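Local coordinates for possible MarR-transcriptional regulator (Streptomyces coelicolor, PDB 4B8X), which is a MarR-family regulator of unknown function that probably binds DNA through a winged-helix motif and so controls transcription, at residues G32-F35 / A36-E39; L41-L44 / T45-S49; P136-A140 / A141-D145. All coordinates share one frame; numbering follows the deposited sequence.

Interaction 1 (G32-F35 / A36-E39); sequences GLTF and ARYE
Arg-37 folds back along Thr-34 to reach Gly-32, five residues earlier in the chain. Its CB lies 4.0 Å from Leu-33 CD2. The next atom, CG, rests against Thr-34 OG1 at 3.4 Å; beyond CD, the bend at chi3 (-73°) brings the guanidinium round to Gly-32 O. NE donates to a water that in turn donates to Gly-32 O. Arg-37 NH2 binds the same oxygen directly, 2.9 Å from Gly-32 O, in a nearly straight bond (170°) with the acceptor at the edge of the guanidinium, close to its plane. Arg-37 NH1 stops 3.7 Å from Thr-34 CG2, and Thr-34 OG1 sits over a face of the group.

The same threonine is the N-cap of helix 35-45, part of the MarR-type helix-turn-helix domain: its OG1 accepts from Arg-37 N at 3.3 Å. That oxygen can reach the amide because it stands between the backbone N and the carbonyl carbon (chi1 62°). Tyr-38 N binds Thr-34 O and Glu-39 N binds Phe-35 O, which starts the helical pattern.

On the Phe-35 ring, Glu-39 CG lies over one face, a CH-pi contact of 4.2 Å to the centroid. Tyr-38 runs nearly parallel to that ring but is slid aside, with Phe-35 CE1 3.6 Å from Tyr-38 CD2. Tyr-38 OH bonds Thr-109 on helix 99-114, while Phe-35 packs on helix 5-28.

Interaction 2 (L41-L44 / T45-S49); sequences LVLL and TFSKS
The C-terminal end of helix 35-45 in the winged-helix domain is finished by two hydroxyl groups that turn back onto carbonyls of the last turn. Thr-45 OG1 donates to Val-42 O at 2.7 Å, three residues back, with the hydroxyl tilted only 18° from the carbonyl plane. Its chi1 of 68° sets OG1 between the backbone N and the carbonyl carbon, facing the preceding turn, and leaves CG2 beside Leu-41 O. Ser-47 OG likewise donates to Leu-43 O, 2.8 Å away and four residues back, but from above the carbonyl plane.

Leu-43 O is gripped twice, for Phe-46 N also binds it at 3.1 Å. The two donors stand over opposite faces of the carbonyl plane, well out of it, and neither is on a lone pair. Thr-45 N keeps a regular helical bond to Leu-41 O, whereas Phe-46 N makes just a weak one to Val-42 O; Ser-47 N then binds Leu-44 O at 3.1 Å. The change from four-residue to three-residue backbone spacing marks the tightening of the chain as it leaves the helix.

The side chains of Val-42 and Phe-46 lie alongside each other, pointing the same way, and Val-42 CG1 meets the ring at its edge, 3.9 Å from Phe-46 CE2.

Leu-44 and Ser-47 pack on Leu-52 of strand 51-53, Leu-41 and Leu-44 on Val-81 and Ile-97 of the other two strands, and Val-42 and Thr-45 on Val-105 of helix 99-114.

Interaction 3 (P136-A140 / A141-D145); sequences PLRVA and AGDFD
The charged contact joins Arg-138 to Asp-143: NE donates to OD2 in a salt bridge, with Arg-138 NE and Asp-143 OD2 2.8 Å apart and the bond nearly straight at 174°. OD2 lies in the guanidinium plane and offers its anti lone pair, while the carboxylate is turned 67° from that plane. Asp-143 OD1 makes a second salt bridge, to Arg-15 of the other subunit. Cutting Arg-138 back to an alanine would probably leave Asp-143 OD2 without this charged mate and Phe-144 CZ without the flat group beside it.

In the ring contacts, Phe-144 CZ stands over one guanidinium face, 3.9 Å from Arg-138 CZ, and Arg-138 CB meets the ring edge. The apolar contact is that of Val-139 CG2, which approaches Phe-144 CD2 at 3.7 Å.

The backbone bonds close the turn. Asp-143 N donates to Arg-138 O at 3.0 Å and Gly-142 N to Val-139 O, also at 3.0 Å.

Water adds a further bridge, donating to Val-139 O and Asp-145 OD2 and accepting from Phe-144 N.

Gly-142 leaves the helix with phi 93°, where a CB would jam against the preceding carbonyl oxygen; with the two bonds back into the last turn, this is a Schellman motif ending helix 129-140.

Overall arrangement
Interactions 1 and 2 follow each other on helix 35-45, one at its start and one at its end, with centres about 14 Å apart; Leu-33 CD2 and Leu-41 CD1 meet at 4.0 Å, so the two contacts touch. Interaction 3 comes last in the chain, at the end of helix 129-140, with its centre about 24 Å from that of interaction 1 and about 22 Å from that of interaction 2, and touches neither. The first two thus lie at the two ends of a helix that packs against helix 99-114, the second also reaching the three-stranded antiparallel sheet. The third faces the second subunit, placing it at the dimer interface.

Interaction 1 (G32-F35 / A36-E39)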
loop_
_atom_site.group_PDB
_atom_site.type_symbol
_atom_site.label_atom_id
_atom_site.label_comp_id
_atom_site.label_asym_id
_atom_site.label_seq_id
_atom_site.Cartn_x
_atom_site.Cartn_y
_atom_site.Cartn_z
ATOM N N GLY A 32 -8.470 -18.507 3.343
ATOM C CA GLY A 32 -8.340 -18.455 1.892
ATOM C C GLY A 32 -8.440 -17.042 1.330
ATOM O O GLY A 32 -8.586 -16.855 0.121
ATOM N N LEU A 33 -8.332 -16.045 2.206
ATOM C CA LEU A 33 -8.505 -14.649 1.818
ATOM C C LEU A 33 -7.182 -13.921 1.763
ATOM O O LEU A 33 -6.227 -14.335 2.403
ATOM C CB LEU A 33 -9.379 -13.910 2.849
ATOM C CG LEU A 33 -10.805 -14.438 3.015
ATOM C CD1 LEU A 33 -11.451 -13.796 4.219
ATOM C CD2 LEU A 33 -11.622 -14.190 1.762
ATOM N N THR A 34 -7.175 -12.821 1.014
ATOM C CA THR A 34 -6.255 -11.718 1.222
ATOM C C THR A 34 -7.028 -10.587 1.883
ATOM O O THR A 34 -8.266 -10.627 1.946
ATOM C CB THR A 34 -5.725 -11.203 -0.117
ATOM O OG1 THR A 34 -6.834 -10.717 -0.893
ATOM C CG2 THR A 34 -4.949 -12.286 -0.862
ATOM N N PHE A 35 -6.340 -9.569 2.370
ATOM C CA PHE A 35 -7.044 -8.500 3.035
ATOM C C PHE A 35 -8.002 -7.811 2.066
ATOM O O PHE A 35 -9.092 -7.422 2.451
ATOM C CB PHE A 35 -6.067 -7.512 3.685
ATOM C CG PHE A 35 -6.721 -6.582 4.667
ATOM C CD1 PHE A 35 -7.275 -7.078 5.828
ATOM C CD2 PHE A 35 -6.752 -5.232 4.455
ATOM C CE1 PHE A 35 -7.865 -6.254 6.753
ATOM C CE2 PHE A 35 -7.352 -4.386 5.371
ATOM C CZ PHE A 35 -7.899 -4.898 6.529
ATOM N N ALA A 36 -7.590 -7.670 0.807
ATOM C CA ALA A 36 -8.438 -7.058 -0.212
ATOM C C ALA A 36 -9.760 -7.841 -0.367
ATOM O O ALA A 36 -10.844 -7.255 -0.501
ATOM C CB ALA A 36 -7.697 -6.987 -1.546
ATOM N N ARG A 37 -9.684 -9.156 -0.368
ATOM C CA ARG A 37 -10.897 -9.957 -0.481
ATOM C C ARG A 37 -11.758 -9.874 0.775
ATOM O O ARG A 37 -12.989 -9.831 0.693
ATOM C CB ARG A 37 -10.572 -11.404 -0.848
ATOM C CG ARG A 37 -9.905 -11.486 -2.220
ATOM C CD ARG A 37 -10.113 -12.832 -2.888
ATOM N NE ARG A 37 -9.319 -13.907 -2.283
ATOM C CZ ARG A 37 -8.047 -14.177 -2.578
ATOM N NH1 ARG A 37 -7.372 -13.395 -3.404
ATOM N NH2 ARG A 37 -7.437 -15.197 -1.998
ATOM N N TYR A 38 -11.110 -9.811 1.933
ATOM C CA TYR A 38 -11.799 -9.588 3.193
ATOM C C TYR A 38 -12.569 -8.276 3.144
ATOM O O TYR A 38 -13.735 -8.233 3.531
ATOM C CB TYR A 38 -10.777 -9.624 4.343
ATOM C CG TYR A 38 -11.326 -9.086 5.634
ATOM C CD1 TYR A 38 -12.124 -9.892 6.445
ATOM C CD2 TYR A 38 -11.075 -7.789 6.039
ATOM C CE1 TYR A 38 -12.659 -9.391 7.608
ATOM C CE2 TYR A 38 -11.611 -7.263 7.192
ATOM C CZ TYR A 38 -12.385 -8.069 7.984
ATOM O OH TYR A 38 -12.906 -7.557 9.129
ATOM N N GLU A 39 -11.927 -7.214 2.678
ATOM C CA GLU A 39 -12.580 -5.914 2.649
ATOM C C GLU A 39 -13.821 -5.934 1.766
ATOM O O GLU A 39 -14.822 -5.282 2.063
ATOM C CB GLU A 39 -11.624 -4.830 2.177
ATOM C CG GLU A 39 -10.456 -4.557 3.118
ATOM C CD GLU A 39 -9.413 -3.626 2.488
ATOM O OE1 GLU A 39 -8.726 -3.976 1.484
ATOM O OE2 GLU A 39 -9.278 -2.531 3.017
HETATM O O HOH W 1 -11.099 -16.053 -1.581
#

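Interaction 2 (L41-L44 / T45-S49)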
loop_
_atom_site.group_PDB
_atom_site.type_symbol
_atom_site.label_atom_id
_atom_site.label_comp_id
_atom_site.label_asym_id
_atom_site.label_seq_id
_atom_site.Cartn_x
_atom_site.Cartn_y
_atom_site.Cartn_z
ATOM N N LEU A 41 -15.820 -8.544 1.204
ATOM C CA LEU A 41 -16.858 -9.243 1.955
ATOM C C LEU A 41 -17.460 -8.317 3.008
ATOM O O LEU A 41 -18.688 -8.280 3.184
ATOM C CB LEU A 41 -16.333 -10.486 2.648
ATOM C CG LEU A 41 -15.924 -11.642 1.737
ATOM C CD1 LEU A 41 -15.254 -12.753 2.516
ATOM C CD2 LEU A 41 -17.143 -12.183 0.998
ATOM N N VAL A 42 -16.641 -7.571 3.750
ATOM C CA VAL A 42 -17.169 -6.686 4.778
ATOM C C VAL A 42 -18.105 -5.661 4.110
ATOM O O VAL A 42 -19.185 -5.380 4.630
ATOM C CB VAL A 42 -16.042 -5.956 5.552
ATOM C CG1 VAL A 42 -16.651 -4.903 6.462
ATOM C CG2 VAL A 42 -15.230 -6.955 6.344
ATOM N N LEU A 43 -17.707 -5.084 2.972
ATOM C CA LEU A 43 -18.537 -4.120 2.285
ATOM C C LEU A 43 -19.917 -4.714 2.013
ATOM O O LEU A 43 -20.952 -4.069 2.207
ATOM C CB LEU A 43 -17.848 -3.695 0.998
ATOM C CG LEU A 43 -18.606 -2.729 0.080
ATOM C CD1 LEU A 43 -18.956 -1.408 0.736
ATOM C CD2 LEU A 43 -17.809 -2.492 -1.204
ATOM N N LEU A 44 -19.941 -5.942 1.493
ATOM C CA LEU A 44 -21.223 -6.581 1.193
ATOM C C LEU A 44 -22.099 -6.756 2.448
ATOM O O LEU A 44 -23.311 -6.639 2.375
ATOM C CB LEU A 44 -21.000 -7.900 0.457
ATOM C CG LEU A 44 -20.403 -7.766 -0.947
ATOM C CD1 LEU A 44 -20.109 -9.151 -1.494
ATOM C CD2 LEU A 44 -21.337 -6.976 -1.865
ATOM N N THR A 45 -21.494 -7.038 3.602
ATOM C CA THR A 45 -22.256 -7.204 4.835
ATOM C C THR A 45 -22.855 -5.903 5.360
ATOM O O THR A 45 -23.666 -5.968 6.276
ATOM C CB THR A 45 -21.472 -7.905 5.962
ATOM O OG1 THR A 45 -20.411 -7.061 6.422
ATOM C CG2 THR A 45 -20.936 -9.258 5.549
ATOM N N PHE A 46 -22.496 -4.753 4.774
ATOM C CA PHE A 46 -23.115 -3.464 5.107
ATOM C C PHE A 46 -24.009 -2.937 3.977
ATOM O O PHE A 46 -24.483 -1.804 4.036
ATOM C CB PHE A 46 -22.049 -2.438 5.506
ATOM C CG PHE A 46 -21.507 -2.649 6.880
ATOM C CD1 PHE A 46 -22.228 -2.272 7.993
ATOM C CD2 PHE A 46 -20.284 -3.269 7.065
ATOM C CE1 PHE A 46 -21.722 -2.482 9.259
ATOM C CE2 PHE A 46 -19.795 -3.519 8.338
ATOM C CZ PHE A 46 -20.497 -3.102 9.424
ATOM N N SER A 47 -24.247 -3.771 2.967
ATOM C CA SER A 47 -25.038 -3.398 1.809
ATOM C C SER A 47 -26.385 -4.092 1.888
ATOM O O SER A 47 -26.485 -5.242 2.333
ATOM C CB SER A 47 -24.281 -3.829 0.546
ATOM O OG SER A 47 -22.998 -3.207 0.469
ATOM N N LYS A 48 -27.433 -3.410 1.421
ATOM C CA LYS A 48 -28.745 -4.018 1.422
ATOM C C LYS A 48 -28.712 -5.370 0.686
ATOM O O LYS A 48 -28.196 -5.479 -0.467
ATOM C CB LYS A 48 -29.800 -3.092 0.785
ATOM C CG LYS A 48 -31.218 -3.660 0.897
ATOM C CD LYS A 48 -32.302 -2.696 0.449
ATOM C CE LYS A 48 -33.684 -3.329 0.602
ATOM N N SER A 49 -29.327 -6.381 1.313
ATOM C CA SER A 49 -29.411 -7.762 0.816
ATOM C C SER A 49 -28.057 -8.432 0.580
ATOM O O SER A 49 -27.962 -9.480 -0.048
ATOM C CB SER A 49 -30.249 -7.843 -0.454
ATOM O OG SER A 49 -31.543 -7.319 -0.236
#

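Interaction 3 (P136-A140 / A141-D145)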
loop_
_atom_site.group_PDB
_atom_site.type_symbol
_atom_site.label_atom_id
_atom_site.label_comp_id
_atom_site.label_asym_id
_atom_site.label_seq_id
_atom_site.Cartn_x
_atom_site.Cartn_y
_atom_site.Cartn_z
ATOM N N PRO A 136 -7.555 14.974 6.736
ATOM C CA PRO A 136 -7.676 16.029 5.697
ATOM C C PRO A 136 -7.294 15.521 4.291
ATOM O O PRO A 136 -7.880 15.909 3.286
ATOM C CB PRO A 136 -6.747 17.126 6.219
ATOM C CG PRO A 136 -6.793 16.961 7.715
ATOM C CD PRO A 136 -6.779 15.456 7.892
ATOM N N LEU A 137 -6.274 14.677 4.203
ATOM C CA LEU A 137 -5.910 14.056 2.942
ATOM C C LEU A 137 -7.074 13.261 2.334
ATOM O O LEU A 137 -7.348 13.307 1.121
ATOM C CB LEU A 137 -4.671 13.158 3.164
ATOM C CG LEU A 137 -4.021 12.560 1.920
ATOM C CD1 LEU A 137 -3.237 13.625 1.160
ATOM C CD2 LEU A 137 -3.098 11.426 2.313
ATOM N N ARG A 138 -7.757 12.524 3.197
ATOM C CA ARG A 138 -8.914 11.746 2.786
ATOM C C ARG A 138 -10.119 12.599 2.407
ATOM O O ARG A 138 -10.819 12.271 1.460
ATOM C CB ARG A 138 -9.288 10.747 3.877
ATOM C CG ARG A 138 -8.230 9.691 4.086
ATOM C CD ARG A 138 -8.603 8.726 5.165
ATOM N NE ARG A 138 -9.799 8.015 4.779
ATOM C CZ ARG A 138 -10.565 7.374 5.646
ATOM N NH1 ARG A 138 -10.252 7.370 6.948
ATOM N NH2 ARG A 138 -11.647 6.740 5.221
ATOM N N VAL A 139 -10.334 13.701 3.113
ATOM C CA VAL A 139 -11.411 14.627 2.757
ATOM C C VAL A 139 -11.193 15.147 1.330
ATOM O O VAL A 139 -12.122 15.176 0.537
ATOM C CB VAL A 139 -11.531 15.779 3.781
ATOM C CG1 VAL A 139 -12.452 16.899 3.239
ATOM C CG2 VAL A 139 -12.065 15.253 5.110
ATOM N N ALA A 140 -9.956 15.521 1.001
ATOM C CA ALA A 140 -9.661 16.043 -0.335
ATOM C C ALA A 140 -9.858 14.997 -1.410
ATOM O O ALA A 140 -10.180 15.333 -2.543
ATOM C CB ALA A 140 -8.249 16.601 -0.379
ATOM N N ALA A 141 -9.691 13.717 -1.067
ATOM C CA ALA A 141 -9.897 12.631 -2.025
ATOM C C ALA A 141 -11.384 12.254 -2.158
ATOM O O ALA A 141 -11.715 11.400 -2.975
ATOM C CB ALA A 141 -9.107 11.407 -1.605
ATOM N N GLY A 142 -12.268 12.876 -1.381
ATOM C CA GLY A 142 -13.716 12.616 -1.460
ATOM C C GLY A 142 -14.242 11.565 -0.499
ATOM O O GLY A 142 -15.403 11.161 -0.593
ATOM N N ASP A 143 -13.414 11.096 0.444
ATOM C CA ASP A 143 -13.806 9.964 1.327
ATOM C C ASP A 143 -14.975 10.309 2.271
ATOM O O ASP A 143 -15.599 9.389 2.806
ATOM C CB ASP A 143 -12.636 9.468 2.197
ATOM C CG ASP A 143 -11.556 8.722 1.409
ATOM O OD1 ASP A 143 -11.608 8.695 0.153
ATOM O OD2 ASP A 143 -10.635 8.147 2.060
ATOM N N PHE A 144 -15.232 11.583 2.520
ATOM C CA PHE A 144 -16.227 12.015 3.515
ATOM C C PHE A 144 -17.348 12.856 2.883
ATOM O O PHE A 144 -18.043 13.617 3.575
ATOM C CB PHE A 144 -15.516 12.746 4.652
ATOM C CG PHE A 144 -14.647 11.844 5.472
ATOM C CD1 PHE A 144 -15.184 11.068 6.495
ATOM C CD2 PHE A 144 -13.288 11.744 5.217
ATOM C CE1 PHE A 144 -14.388 10.223 7.246
ATOM C CE2 PHE A 144 -12.493 10.894 5.966
ATOM C CZ PHE A 144 -13.042 10.130 6.970
ATOM N N ASP A 145 -17.545 12.656 1.591
ATOM C CA ASP A 145 -18.671 13.254 0.901
ATOM C C ASP A 145 -19.368 12.242 -0.012
ATOM O O ASP A 145 -18.768 11.342 -0.570
ATOM C CB ASP A 145 -18.233 14.485 0.132
ATOM C CG ASP A 145 -17.873 15.645 1.053
ATOM O OD1 ASP A 145 -18.791 16.209 1.727
ATOM O OD2 ASP A 145 -16.661 15.965 1.098
HETATM O O HOH W 2 -14.566 14.137 1.403
#